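Local coordinates for protein dextranase (Pseudarthrobacter oxydans, PDB 6NZS) that catalyses the endohydrolysis of alpha-1,6-glucosidic linkages in dextran and belongs to glycoside hydrolase family 49, at residues Trp366-Glu372 against Ala386-Lys392; Val355-Val361 against Met379-Asn385; Gly240-His244 against Thr295-Tyr299; Ala265-Asp271 against Met315-Ala321. The contacts are given in a common frame with arbitrary orientation. Residues are numbered along the deposited sequence.

Contact 1 of 4, residues Trp366-Glu372 against Ala386-Lys392; sequences WQTDGIE and ANDDVLK
The two segments run side by side in the same direction, as neighbouring coils of the parallel beta-helix expected for family 49. Their register shifts along the way. CA-CA distances are 5.2 Å for Trp366-Asn387, 4.9 Å for Asp369-Asp388, 4.3 Å for Gly370-Val390 and 4.8 Å for Glu372-Lys392. Thr368 (-93/57) centres an inverse gamma turn. Gly370 N donates to Asp389 O (2.9 Å) and Lys392 N to Ile371 O (3.1 Å). A CB on Gly370 would lie 2.1 Å from Val390 O, so glycine allows this close approach. Thr368 OG1 (chi1 p) accepts from Asn387 N at 3.1 Å and also bonds Tyr365. Gln367 N makes a weak bond to Asp388 OD2 (3.1 Å).

Three aspartates gather here. Asp369 OD1 and Asp388 OD1 are 3.6 Å apart, and Asp389 (chi1 m) binds Trp418 and Gln415. Asp388 OD1 accepts from Asp389 N at 2.9 Å. One aspartate on one coil and an adjacent pair on the next is consistent with the active-site carboxylate cluster of family 49. Lys392, with chi1 m, curls back and partly balances this charge. Its contact with Glu372 OE1 is long, NZ to OE1 being 4.0 Å; Glu372 OE2 turns to His395. The tighter salt bridge joins Lys392 NZ to Asp369 OD2 at 2.9 Å.

Contact 2 of 4, residues Val355-Val361 against Met379-Asn385; sequences VENYKQV and MKNTFFN
Residues 355-361 and 379-385 pair in parallel, residue for residue, from Val355-Met379 (CA-CA 4.5 Å) to Val361-Asn385 (CA-CA 5.1 Å). The axes of strands 359-361 and 382-385 approach to 4.7 Å at 23°. Backbone bonds include Lys380 N to Val355 O (2.9 Å), Phe383 N to Tyr358 O (3.1 Å) and Asn385 N to Gln360 O (2.8 Å).

The Phe384 ring (chi1 m) fills the hollow between Tyr358 and Gln360, both chi1 t. Its CE2 meets Tyr358 CE2 at 3.7 Å, with the ring planes at 52°. Gln360 OE1 lies at its edge, 3.6 Å from Phe384 CD2; Gln360 NE2 bonds Ser363 OG.

The chain turns a corner at Asn381 (67/66), beside Asn357 (56/44). Corner asparagines in this left-handed conformation are consistent with an asparagine ladder of a parallel beta-helix. Asn381 OD1 bonds Asn402 directly. Water 4 bridges Asn357 OD1 (2.6 Å) and Asn381 ND2 (2.7 Å), while Asn357 ND2 bonds Glu191.

Before the corner, Met379 CG fits against Val355 CB at 3.8 Å, and Leu373 touches both side chains. On the face opposite Phe384, Phe383 (chi1 t) projects beside Lys359. Phe383 CE2 touches Val361 CG1 at 4.0 Å. Arg145 of strand 144-150 covers Lys359 and Phe383.

Contact 3 of 4, residues Gly240-His244 against Thr295-Tyr299; sequences GSDYH and TNNNY
Neither segment is regular helix or strand. This is a surface contact between two loops of the beta-helix. Residues 240-244 lie in the loop before strand 245-247, and residues 295-299 in the long loop before strand 316-320; both strands belong to one parallel sheet. Asn298 (60/31) and Tyr299 (71/0) have left-handed backbone angles, and the Tyr299 side chain points toward the first loop. The CA atoms of Asp242 and Tyr299 are 5.3 Å apart.

Van der Waals contacts centre on the Tyr299 ring (chi1 m). One face lies against the backbone: Asp242 O is 3.4 Å from Tyr299 CE1, and Tyr243 CA is 3.7 Å from Tyr299 CZ. Ser241 O approaches Tyr299 CB at 3.4 Å. Thr295 CG2 touches His244 CE1 at 3.8 Å.

Two polar links join the loops. Water 5 donates to Ser241 O and Tyr299 O, each at 2.8 Å. His244, with chi1 p, places ND1 only 2.4 Å from Tyr299 OH. So short a hydrogen bond implies a tight link, and either atom could be its donor.

Contact 4 of 4, residues Ala265-Asp271 against Met315-Ala321; sequences AFRFLHD and MLQFASA
Gln317, Asp271 and Phe268 have the most surface buried here. Gln317 and Phe268 belong to a parallel strand pair; Asp271 lies in the turn after it. The axes of strands 266-268 and 316-320 approach to 4.8 Å at 2°. The bridges are Phe266-Leu316 (CA-CA 5.2 Å) and Arg267-Gln317 (CA-CA 4.7 Å). The CA register extends to Ala265-Met315 and Phe268-Phe318.

Gln317 holds the ladder by its backbone. Its N donates to Phe266 O at 3.2 Å, and its O accepts from Phe268 N at 2.8 Å. Phe266 N to Met315 O (3.0 Å) completes the set. The Gln317 side chain (chi1 t) runs beside extended Arg267. Its NE2 lies over one guanidinium face, 3.5 Å from Arg267 NE; both are donors, so this is not a hydrogen bond.

Phe268 (chi1 m) lies nearly parallel to Phe318, with planes at 11° and centroids 4.7 Å apart, but the rings barely overlap. Phe268 CD1 meets Phe318 CE2 at 3.2 Å.

Asp271 (chi1 p) puts CB 3.4 Å from Ala319 O. Water 7 joins Asp271 OD2 (2.7 Å) to Ser320 O (2.9 Å).

Strands 245-247 and 342-346 flank the pair, making a parallel sheet of the kind that walls a beta-helix.

From the N terminus, contact 3 opens first, at 240-244. Contact 4 opens at 265-271, before contact 3 closes at 295-299 and contact 4 at 315-321, so the two cross. They touch where His244 packs on Ala265 and Arg267. Contact 3 ties the long loop that holds the Cys308-Cys312 disulfide to the earlier loop 240-244. Contact 4 pairs the strand that follows it with strand 266-268. Contacts 2 and 1 come after both have closed, and they cross each other: 355-361, 366-372, 379-385, 386-392. Each joins one coil to the next, on different sheets. They meet through Gln360 and Phe384, and Gln360 NE2 probably bonds Thr368 O. Contacts 2 and 4 approach to about 5 Å between nearest atoms without touching.

Contact 1 of 4, residues Trp366-Glu372 against Ala386-Lys392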
# COMPACT_ATOMS: atom_id res chain seq x y z
N TRP A 366 -7.83 -3.96 -9.51
CA TRP A 366 -8.69 -3.14 -8.67
C TRP A 366 -9.04 -3.91 -7.40
O TRP A 366 -8.87 -5.13 -7.31
CB TRP A 366 -10.02 -2.86 -9.40
CG TRP A 366 -9.93 -1.88 -10.51
CD1 TRP A 366 -9.03 -0.86 -10.64
CD2 TRP A 366 -10.78 -1.81 -11.66
NE1 TRP A 366 -9.27 -0.17 -11.81
CE2 TRP A 366 -10.34 -0.73 -12.45
CE3 TRP A 366 -11.87 -2.57 -12.11
CZ2 TRP A 366 -10.94 -0.38 -13.66
CZ3 TRP A 366 -12.48 -2.21 -13.32
CH2 TRP A 366 -12.01 -1.13 -14.08
N GLN A 367 -9.55 -3.18 -6.41
CA GLN A 367 -10.03 -3.75 -5.15
C GLN A 367 -8.91 -4.38 -4.34
O GLN A 367 -9.16 -5.22 -3.47
CB GLN A 367 -11.21 -4.71 -5.36
CG GLN A 367 -12.31 -4.11 -6.25
CD GLN A 367 -13.53 -4.99 -6.36
OE1 GLN A 367 -13.64 -5.82 -7.26
NE2 GLN A 367 -14.46 -4.83 -5.42
N THR A 368 -7.67 -3.98 -4.60
CA THR A 368 -6.53 -4.42 -3.80
C THR A 368 -6.26 -3.40 -2.68
O THR A 368 -5.18 -2.86 -2.54
CB THR A 368 -5.31 -4.65 -4.69
OG1 THR A 368 -5.12 -3.52 -5.55
CG2 THR A 368 -5.55 -5.90 -5.53
N ASP A 369 -7.31 -3.18 -1.88
CA ASP A 369 -7.28 -2.19 -0.81
C ASP A 369 -6.11 -2.44 0.12
O ASP A 369 -5.78 -3.60 0.44
CB ASP A 369 -8.54 -2.32 0.06
CG ASP A 369 -9.85 -2.06 -0.70
OD1 ASP A 369 -9.90 -2.11 -1.95
OD2 ASP A 369 -10.87 -1.81 0.00
N GLY A 370 -5.50 -1.35 0.59
CA GLY A 370 -4.54 -1.39 1.68
C GLY A 370 -5.20 -1.66 3.02
O GLY A 370 -6.27 -2.27 3.10
N ILE A 371 -4.63 -1.17 4.06
CA ILE A 371 -5.01 -1.67 5.37
C ILE A 371 -6.13 -0.82 5.97
O ILE A 371 -6.23 0.38 5.75
CB ILE A 371 -3.78 -1.75 6.30
CG1 ILE A 371 -4.06 -2.67 7.50
CG2 ILE A 371 -3.35 -0.36 6.73
CD1 ILE A 371 -2.81 -3.12 8.23
N GLU A 372 -6.97 -1.49 6.75
CA GLU A 372 -7.95 -0.84 7.62
C GLU A 372 -7.52 -1.12 9.05
O GLU A 372 -7.50 -2.27 9.49
CB GLU A 372 -9.35 -1.40 7.34
CG GLU A 372 -10.46 -0.74 8.17
CD GLU A 372 -11.85 -1.19 7.77
OE1 GLU A 372 -12.02 -1.71 6.64
OE2 GLU A 372 -12.79 -1.02 8.59
N ALA A 386 -0.95 -0.16 -3.88
CA ALA A 386 -2.37 -0.50 -3.88
C ALA A 386 -3.07 0.13 -5.08
O ALA A 386 -2.73 1.24 -5.50
CB ALA A 386 -3.08 -0.09 -2.58
N ASN A 387 -4.07 -0.59 -5.62
CA ASN A 387 -4.91 -0.11 -6.72
C ASN A 387 -6.35 0.09 -6.26
O ASN A 387 -7.30 -0.17 -7.00
CB ASN A 387 -4.83 -1.02 -7.94
CG ASN A 387 -5.25 -0.32 -9.22
OD1 ASN A 387 -5.36 0.90 -9.26
ND2 ASN A 387 -5.50 -1.10 -10.27
N ASP A 388 -6.51 0.56 -5.03
CA ASP A 388 -7.77 0.98 -4.46
C ASP A 388 -7.43 1.84 -3.25
O ASP A 388 -6.27 2.21 -3.07
CB ASP A 388 -8.67 -0.23 -4.16
CG ASP A 388 -10.13 0.07 -4.45
OD1 ASP A 388 -10.68 0.95 -3.76
OD2 ASP A 388 -10.71 -0.54 -5.39
N ASP A 389 -8.43 2.15 -2.42
CA ASP A 389 -8.21 2.88 -1.17
C ASP A 389 -6.98 2.32 -0.47
O ASP A 389 -6.90 1.11 -0.24
CB ASP A 389 -9.40 2.67 -0.22
CG ASP A 389 -10.70 3.23 -0.74
OD1 ASP A 389 -10.68 4.28 -1.41
OD2 ASP A 389 -11.75 2.60 -0.47
N VAL A 390 -6.02 3.19 -0.14
CA VAL A 390 -4.77 2.71 0.43
C VAL A 390 -4.84 2.68 1.96
O VAL A 390 -4.57 1.64 2.58
CB VAL A 390 -3.55 3.53 -0.03
CG1 VAL A 390 -2.26 2.86 0.47
CG2 VAL A 390 -3.52 3.69 -1.56
N LEU A 391 -5.14 3.82 2.56
CA LEU A 391 -5.28 3.93 4.01
C LEU A 391 -6.76 4.17 4.30
O LEU A 391 -7.29 5.26 4.04
CB LEU A 391 -4.42 5.06 4.56
CG LEU A 391 -2.92 4.88 4.33
CD1 LEU A 391 -2.16 6.05 4.93
CD2 LEU A 391 -2.42 3.55 4.90
N LYS A 392 -7.42 3.15 4.84
CA LYS A 392 -8.85 3.20 5.13
C LYS A 392 -9.00 3.67 6.57
O LYS A 392 -8.85 2.89 7.52
CB LYS A 392 -9.48 1.84 4.88
CG LYS A 392 -9.53 1.51 3.38
CD LYS A 392 -9.44 0.02 3.09
CE LYS A 392 -10.74 -0.69 3.43
NZ LYS A 392 -10.83 -2.06 2.84
O HOH W 1 -8.47 -4.08 3.10
O HOH W 2 -5.98 2.18 8.23
O HOH W 3 -11.23 -4.04 5.16

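Contact 2 of 4, residues Val355-Val361 against Met379-Asn385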
# COMPACT_ATOMS: atom_id res chain seq x y z
N VAL A 355 0.88 -2.74 13.95
CA VAL A 355 1.39 -3.09 12.63
C VAL A 355 2.73 -2.40 12.44
O VAL A 355 2.84 -1.19 12.64
CB VAL A 355 0.40 -2.64 11.54
CG1 VAL A 355 0.90 -3.10 10.17
CG2 VAL A 355 -1.00 -3.19 11.80
N GLU A 356 3.74 -3.15 12.02
CA GLU A 356 5.01 -2.50 11.73
C GLU A 356 5.83 -3.29 10.73
O GLU A 356 5.79 -4.53 10.71
CB GLU A 356 5.84 -2.24 12.99
CG GLU A 356 6.26 -3.46 13.71
CD GLU A 356 6.38 -3.21 15.20
OE1 GLU A 356 6.86 -2.13 15.60
OE2 GLU A 356 5.98 -4.08 15.96
N ASN A 357 6.57 -2.56 9.90
CA ASN A 357 7.51 -3.17 8.96
C ASN A 357 6.81 -4.17 8.06
O ASN A 357 7.30 -5.27 7.81
CB ASN A 357 8.73 -3.74 9.68
CG ASN A 357 9.53 -2.64 10.33
OD1 ASN A 357 9.20 -2.17 11.42
ND2 ASN A 357 10.55 -2.16 9.63
N TYR A 358 5.64 -3.75 7.58
CA TYR A 358 4.72 -4.54 6.78
C TYR A 358 4.66 -3.90 5.40
O TYR A 358 4.71 -2.67 5.27
CB TYR A 358 3.34 -4.47 7.45
CG TYR A 358 2.19 -5.00 6.66
CD1 TYR A 358 1.84 -6.34 6.69
CD2 TYR A 358 1.41 -4.14 5.89
CE1 TYR A 358 0.77 -6.82 5.98
CE2 TYR A 358 0.33 -4.62 5.17
CZ TYR A 358 0.02 -5.96 5.22
OH TYR A 358 -1.06 -6.44 4.51
N LYS A 359 4.59 -4.74 4.36
CA LYS A 359 4.62 -4.25 2.99
C LYS A 359 3.57 -4.95 2.14
O LYS A 359 3.28 -6.13 2.33
CB LYS A 359 5.98 -4.46 2.31
CG LYS A 359 7.18 -3.95 3.10
CD LYS A 359 7.75 -5.08 3.99
CE LYS A 359 8.74 -4.56 4.98
NZ LYS A 359 9.28 -5.72 5.72
N GLN A 360 3.01 -4.20 1.20
CA GLN A 360 2.10 -4.74 0.19
C GLN A 360 2.66 -4.38 -1.18
O GLN A 360 2.93 -3.20 -1.45
CB GLN A 360 0.70 -4.16 0.38
CG GLN A 360 -0.35 -4.69 -0.58
CD GLN A 360 -1.71 -4.09 -0.30
OE1 GLN A 360 -2.04 -3.74 0.85
NE2 GLN A 360 -2.51 -3.95 -1.33
N VAL A 361 2.87 -5.38 -2.04
CA VAL A 361 3.49 -5.21 -3.35
C VAL A 361 2.66 -5.92 -4.41
O VAL A 361 1.91 -6.86 -4.11
CB VAL A 361 4.95 -5.72 -3.40
CG1 VAL A 361 5.82 -4.98 -2.40
CG2 VAL A 361 5.03 -7.22 -3.15
N MET A 379 0.18 1.88 13.44
CA MET A 379 0.97 1.34 12.35
C MET A 379 2.19 2.22 12.12
O MET A 379 2.07 3.45 12.12
CB MET A 379 0.16 1.26 11.05
CG MET A 379 0.96 0.70 9.88
SD MET A 379 -0.09 0.24 8.49
CE MET A 379 -0.46 1.85 7.77
N LYS A 380 3.35 1.60 11.94
CA LYS A 380 4.55 2.37 11.63
C LYS A 380 5.44 1.61 10.67
O LYS A 380 5.51 0.38 10.69
CB LYS A 380 5.33 2.75 12.89
CG LYS A 380 5.80 1.60 13.73
CD LYS A 380 6.43 2.12 15.02
CE LYS A 380 7.00 0.99 15.86
NZ LYS A 380 8.12 1.45 16.72
N ASN A 381 6.14 2.37 9.83
CA ASN A 381 7.26 1.86 9.04
C ASN A 381 6.79 0.85 8.00
O ASN A 381 7.15 -0.33 8.07
CB ASN A 381 8.33 1.24 9.95
CG ASN A 381 8.72 2.16 11.11
OD1 ASN A 381 8.72 3.38 10.98
ND2 ASN A 381 9.07 1.56 12.25
N THR A 382 6.01 1.29 7.02
CA THR A 382 5.35 0.39 6.08
C THR A 382 5.52 0.89 4.65
O THR A 382 5.87 2.05 4.41
CB THR A 382 3.85 0.27 6.38
OG1 THR A 382 3.25 1.56 6.26
CG2 THR A 382 3.60 -0.28 7.77
N PHE A 383 5.27 -0.02 3.70
CA PHE A 383 5.23 0.29 2.27
C PHE A 383 3.95 -0.29 1.70
O PHE A 383 3.67 -1.47 1.90
CB PHE A 383 6.43 -0.31 1.53
CG PHE A 383 6.35 -0.14 0.03
CD1 PHE A 383 6.81 1.02 -0.57
CD2 PHE A 383 5.79 -1.13 -0.77
CE1 PHE A 383 6.73 1.19 -1.96
CE2 PHE A 383 5.68 -0.96 -2.16
CZ PHE A 383 6.15 0.20 -2.75
N PHE A 384 3.18 0.53 0.99
CA PHE A 384 1.95 0.06 0.34
C PHE A 384 1.96 0.38 -1.14
O PHE A 384 2.03 1.56 -1.52
CB PHE A 384 0.71 0.70 0.96
CG PHE A 384 0.38 0.17 2.32
CD1 PHE A 384 0.95 0.72 3.45
CD2 PHE A 384 -0.51 -0.89 2.46
CE1 PHE A 384 0.65 0.21 4.72
CE2 PHE A 384 -0.82 -1.40 3.72
CZ PHE A 384 -0.24 -0.85 4.85
N ASN A 385 1.86 -0.65 -1.96
CA ASN A 385 1.40 -0.51 -3.34
C ASN A 385 -0.05 -0.97 -3.33
O ASN A 385 -0.35 -2.04 -2.79
CB ASN A 385 2.26 -1.41 -4.23
CG ASN A 385 1.84 -1.43 -5.69
OD1 ASN A 385 1.77 -2.49 -6.28
ND2 ASN A 385 1.63 -0.26 -6.28
O HOH W 4 9.05 -0.79 13.61

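Contact 3 of 4, residues Gly240-His244 against Thr295-Tyr299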
# COMPACT_ATOMS: atom_id res chain seq x y z
N GLY A 240 -2.20 -23.50 -3.48
CA GLY A 240 -2.98 -23.73 -4.67
C GLY A 240 -4.01 -22.64 -4.92
O GLY A 240 -4.30 -21.80 -4.06
N SER A 241 -4.59 -22.67 -6.12
CA SER A 241 -5.61 -21.69 -6.47
C SER A 241 -6.95 -21.94 -5.80
O SER A 241 -7.81 -21.05 -5.81
CB SER A 241 -5.82 -21.69 -7.99
OG SER A 241 -6.31 -22.95 -8.42
N ASP A 242 -7.15 -23.12 -5.21
CA ASP A 242 -8.47 -23.54 -4.74
C ASP A 242 -8.49 -23.87 -3.25
O ASP A 242 -9.31 -24.67 -2.80
CB ASP A 242 -8.99 -24.72 -5.57
CG ASP A 242 -8.07 -25.93 -5.54
OD1 ASP A 242 -6.92 -25.82 -5.04
OD2 ASP A 242 -8.49 -27.01 -6.01
N TYR A 243 -7.60 -23.25 -2.48
CA TYR A 243 -7.58 -23.43 -1.04
C TYR A 243 -6.90 -22.22 -0.41
O TYR A 243 -5.93 -21.70 -0.97
CB TYR A 243 -6.83 -24.70 -0.64
CG TYR A 243 -6.47 -24.81 0.84
CD1 TYR A 243 -7.38 -25.28 1.77
CD2 TYR A 243 -5.20 -24.46 1.29
CE1 TYR A 243 -7.05 -25.39 3.12
CE2 TYR A 243 -4.86 -24.55 2.64
CZ TYR A 243 -5.79 -25.02 3.54
OH TYR A 243 -5.44 -25.12 4.88
N HIS A 244 -7.43 -21.78 0.72
CA HIS A 244 -6.71 -20.90 1.63
C HIS A 244 -6.89 -21.45 3.04
O HIS A 244 -7.84 -22.17 3.32
CB HIS A 244 -7.14 -19.43 1.52
CG HIS A 244 -8.49 -19.13 2.09
ND1 HIS A 244 -9.60 -19.90 1.83
CD2 HIS A 244 -8.91 -18.12 2.89
CE1 HIS A 244 -10.65 -19.39 2.45
NE2 HIS A 244 -10.26 -18.31 3.10
N THR A 295 -15.00 -17.66 -2.43
CA THR A 295 -15.15 -18.89 -1.68
C THR A 295 -16.54 -19.49 -1.84
O THR A 295 -16.70 -20.71 -1.69
CB THR A 295 -14.79 -18.69 -0.20
OG1 THR A 295 -15.63 -17.67 0.38
CG2 THR A 295 -13.32 -18.28 -0.06
N ASN A 296 -17.55 -18.67 -2.17
CA ASN A 296 -18.88 -19.18 -2.49
C ASN A 296 -18.94 -19.87 -3.85
O ASN A 296 -19.97 -20.47 -4.17
CB ASN A 296 -19.89 -18.02 -2.50
CG ASN A 296 -20.21 -17.51 -1.11
OD1 ASN A 296 -20.04 -18.22 -0.11
ND2 ASN A 296 -20.69 -16.27 -1.03
N ASN A 297 -17.87 -19.81 -4.64
CA ASN A 297 -17.86 -20.31 -6.01
C ASN A 297 -16.66 -21.21 -6.26
O ASN A 297 -16.07 -21.20 -7.34
CB ASN A 297 -17.90 -19.16 -7.02
CG ASN A 297 -18.25 -19.63 -8.43
OD1 ASN A 297 -18.72 -20.75 -8.63
ND2 ASN A 297 -18.01 -18.76 -9.41
N ASN A 298 -16.28 -22.00 -5.25
CA ASN A 298 -15.16 -22.95 -5.37
C ASN A 298 -13.84 -22.26 -5.70
O ASN A 298 -12.98 -22.85 -6.36
CB ASN A 298 -15.45 -24.06 -6.39
CG ASN A 298 -16.63 -24.92 -6.00
OD1 ASN A 298 -16.96 -25.06 -4.82
ND2 ASN A 298 -17.28 -25.51 -7.00
N TYR A 299 -13.65 -21.02 -5.25
CA TYR A 299 -12.47 -20.21 -5.52
C TYR A 299 -12.39 -19.73 -6.96
O TYR A 299 -11.42 -19.05 -7.33
CB TYR A 299 -11.15 -20.88 -5.11
CG TYR A 299 -11.00 -21.09 -3.62
CD1 TYR A 299 -11.65 -22.14 -2.98
CD2 TYR A 299 -10.20 -20.24 -2.85
CE1 TYR A 299 -11.51 -22.34 -1.63
CE2 TYR A 299 -10.07 -20.44 -1.49
CZ TYR A 299 -10.72 -21.49 -0.89
OH TYR A 299 -10.58 -21.68 0.47
O HOH W 5 -8.61 -18.92 -7.49

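Contact 4 of 4, residues Ala265-Asp271 against Met315-Ala321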
# COMPACT_ATOMS: atom_id res chain seq x y z
N ALA A 265 -3.06 -17.68 1.59
CA ALA A 265 -3.76 -16.66 2.37
C ALA A 265 -4.22 -17.31 3.66
O ALA A 265 -4.31 -18.54 3.75
CB ALA A 265 -4.95 -16.08 1.61
N PHE A 266 -4.49 -16.49 4.67
CA PHE A 266 -4.81 -17.00 6.00
C PHE A 266 -6.06 -16.33 6.53
O PHE A 266 -6.21 -15.11 6.46
CB PHE A 266 -3.67 -16.75 6.99
CG PHE A 266 -2.45 -17.58 6.74
CD1 PHE A 266 -2.39 -18.90 7.15
CD2 PHE A 266 -1.35 -17.04 6.08
CE1 PHE A 266 -1.28 -19.67 6.91
CE2 PHE A 266 -0.23 -17.81 5.84
CZ PHE A 266 -0.19 -19.13 6.26
N ARG A 267 -6.96 -17.14 7.09
CA ARG A 267 -8.12 -16.64 7.80
C ARG A 267 -8.11 -17.24 9.19
O ARG A 267 -8.09 -18.47 9.34
CB ARG A 267 -9.42 -17.02 7.09
CG ARG A 267 -10.63 -16.67 7.94
CD ARG A 267 -11.92 -16.76 7.16
NE ARG A 267 -13.05 -16.42 8.01
CZ ARG A 267 -14.32 -16.50 7.63
NH1 ARG A 267 -14.62 -16.91 6.41
NH2 ARG A 267 -15.29 -16.17 8.48
N PHE A 268 -8.10 -16.38 10.20
CA PHE A 268 -8.31 -16.82 11.58
C PHE A 268 -9.82 -16.78 11.78
O PHE A 268 -10.41 -15.74 12.10
CB PHE A 268 -7.58 -15.91 12.56
CG PHE A 268 -6.08 -16.09 12.56
CD1 PHE A 268 -5.30 -15.52 11.57
CD2 PHE A 268 -5.45 -16.80 13.57
CE1 PHE A 268 -3.91 -15.66 11.59
CE2 PHE A 268 -4.07 -16.94 13.60
CZ PHE A 268 -3.30 -16.37 12.60
N LEU A 269 -10.46 -17.94 11.57
CA LEU A 269 -11.92 -18.02 11.59
C LEU A 269 -12.48 -17.78 12.98
O LEU A 269 -13.56 -17.20 13.12
CB LEU A 269 -12.34 -19.40 11.09
CG LEU A 269 -13.81 -19.79 11.19
CD1 LEU A 269 -14.58 -19.20 10.04
CD2 LEU A 269 -13.95 -21.31 11.20
N HIS A 270 -11.76 -18.20 14.01
CA HIS A 270 -12.25 -18.16 15.38
C HIS A 270 -11.75 -16.91 16.10
O HIS A 270 -10.73 -16.32 15.73
CB HIS A 270 -11.82 -19.43 16.11
CG HIS A 270 -12.22 -20.68 15.39
ND1 HIS A 270 -13.49 -21.22 15.50
CD2 HIS A 270 -11.55 -21.48 14.53
CE1 HIS A 270 -13.57 -22.30 14.74
NE2 HIS A 270 -12.41 -22.48 14.15
N ASP A 271 -12.50 -16.51 17.13
CA ASP A 271 -12.27 -15.26 17.85
C ASP A 271 -11.87 -15.48 19.30
O ASP A 271 -12.03 -14.57 20.13
CB ASP A 271 -13.48 -14.32 17.74
CG ASP A 271 -14.75 -14.92 18.33
OD1 ASP A 271 -14.70 -16.03 18.89
OD2 ASP A 271 -15.81 -14.26 18.23
N MET A 315 -6.29 -11.68 1.87
CA MET A 315 -4.97 -12.21 2.21
C MET A 315 -4.86 -12.53 3.69
O MET A 315 -4.28 -13.56 4.07
CB MET A 315 -3.86 -11.26 1.75
CG MET A 315 -3.77 -11.10 0.22
SD MET A 315 -3.45 -12.63 -0.67
CE MET A 315 -1.81 -13.03 -0.08
N LEU A 316 -5.44 -11.68 4.54
CA LEU A 316 -5.46 -11.87 5.99
C LEU A 316 -6.83 -11.45 6.50
O LEU A 316 -7.30 -10.35 6.21
CB LEU A 316 -4.38 -11.02 6.66
CG LEU A 316 -2.93 -11.39 6.34
CD1 LEU A 316 -2.01 -10.30 6.89
CD2 LEU A 316 -2.57 -12.75 6.89
N GLN A 317 -7.45 -12.33 7.29
CA GLN A 317 -8.76 -12.02 7.86
C GLN A 317 -8.83 -12.53 9.29
O GLN A 317 -8.31 -13.61 9.59
CB GLN A 317 -9.90 -12.65 7.03
CG GLN A 317 -11.27 -12.52 7.69
CD GLN A 317 -12.41 -12.80 6.74
OE1 GLN A 317 -12.23 -12.76 5.52
NE2 GLN A 317 -13.59 -13.07 7.29
N PHE A 318 -9.46 -11.75 10.15
CA PHE A 318 -9.60 -12.08 11.56
C PHE A 318 -11.03 -11.87 12.01
O PHE A 318 -11.81 -11.15 11.38
CB PHE A 318 -8.69 -11.19 12.41
CG PHE A 318 -7.24 -11.44 12.19
CD1 PHE A 318 -6.57 -10.82 11.14
CD2 PHE A 318 -6.55 -12.31 13.00
CE1 PHE A 318 -5.22 -11.07 10.93
CE2 PHE A 318 -5.22 -12.56 12.80
CZ PHE A 318 -4.55 -11.94 11.76
N ALA A 319 -11.37 -12.52 13.12
CA ALA A 319 -12.66 -12.37 13.78
C ALA A 319 -12.42 -11.78 15.16
O ALA A 319 -11.55 -12.25 15.90
CB ALA A 319 -13.35 -13.73 13.91
N SER A 320 -13.19 -10.75 15.50
CA SER A 320 -13.05 -10.05 16.77
C SER A 320 -14.25 -10.37 17.66
O SER A 320 -15.39 -10.09 17.28
CB SER A 320 -12.95 -8.54 16.56
OG SER A 320 -12.87 -7.86 17.81
N ALA A 321 -13.98 -10.94 18.83
CA ALA A 321 -15.00 -11.15 19.84
C ALA A 321 -15.28 -9.84 20.57
O ALA A 321 -14.57 -8.85 20.40
CB ALA A 321 -14.53 -12.20 20.85
O HOH W 6 -9.49 -13.97 14.65
O HOH W 7 -16.53 -12.59 16.23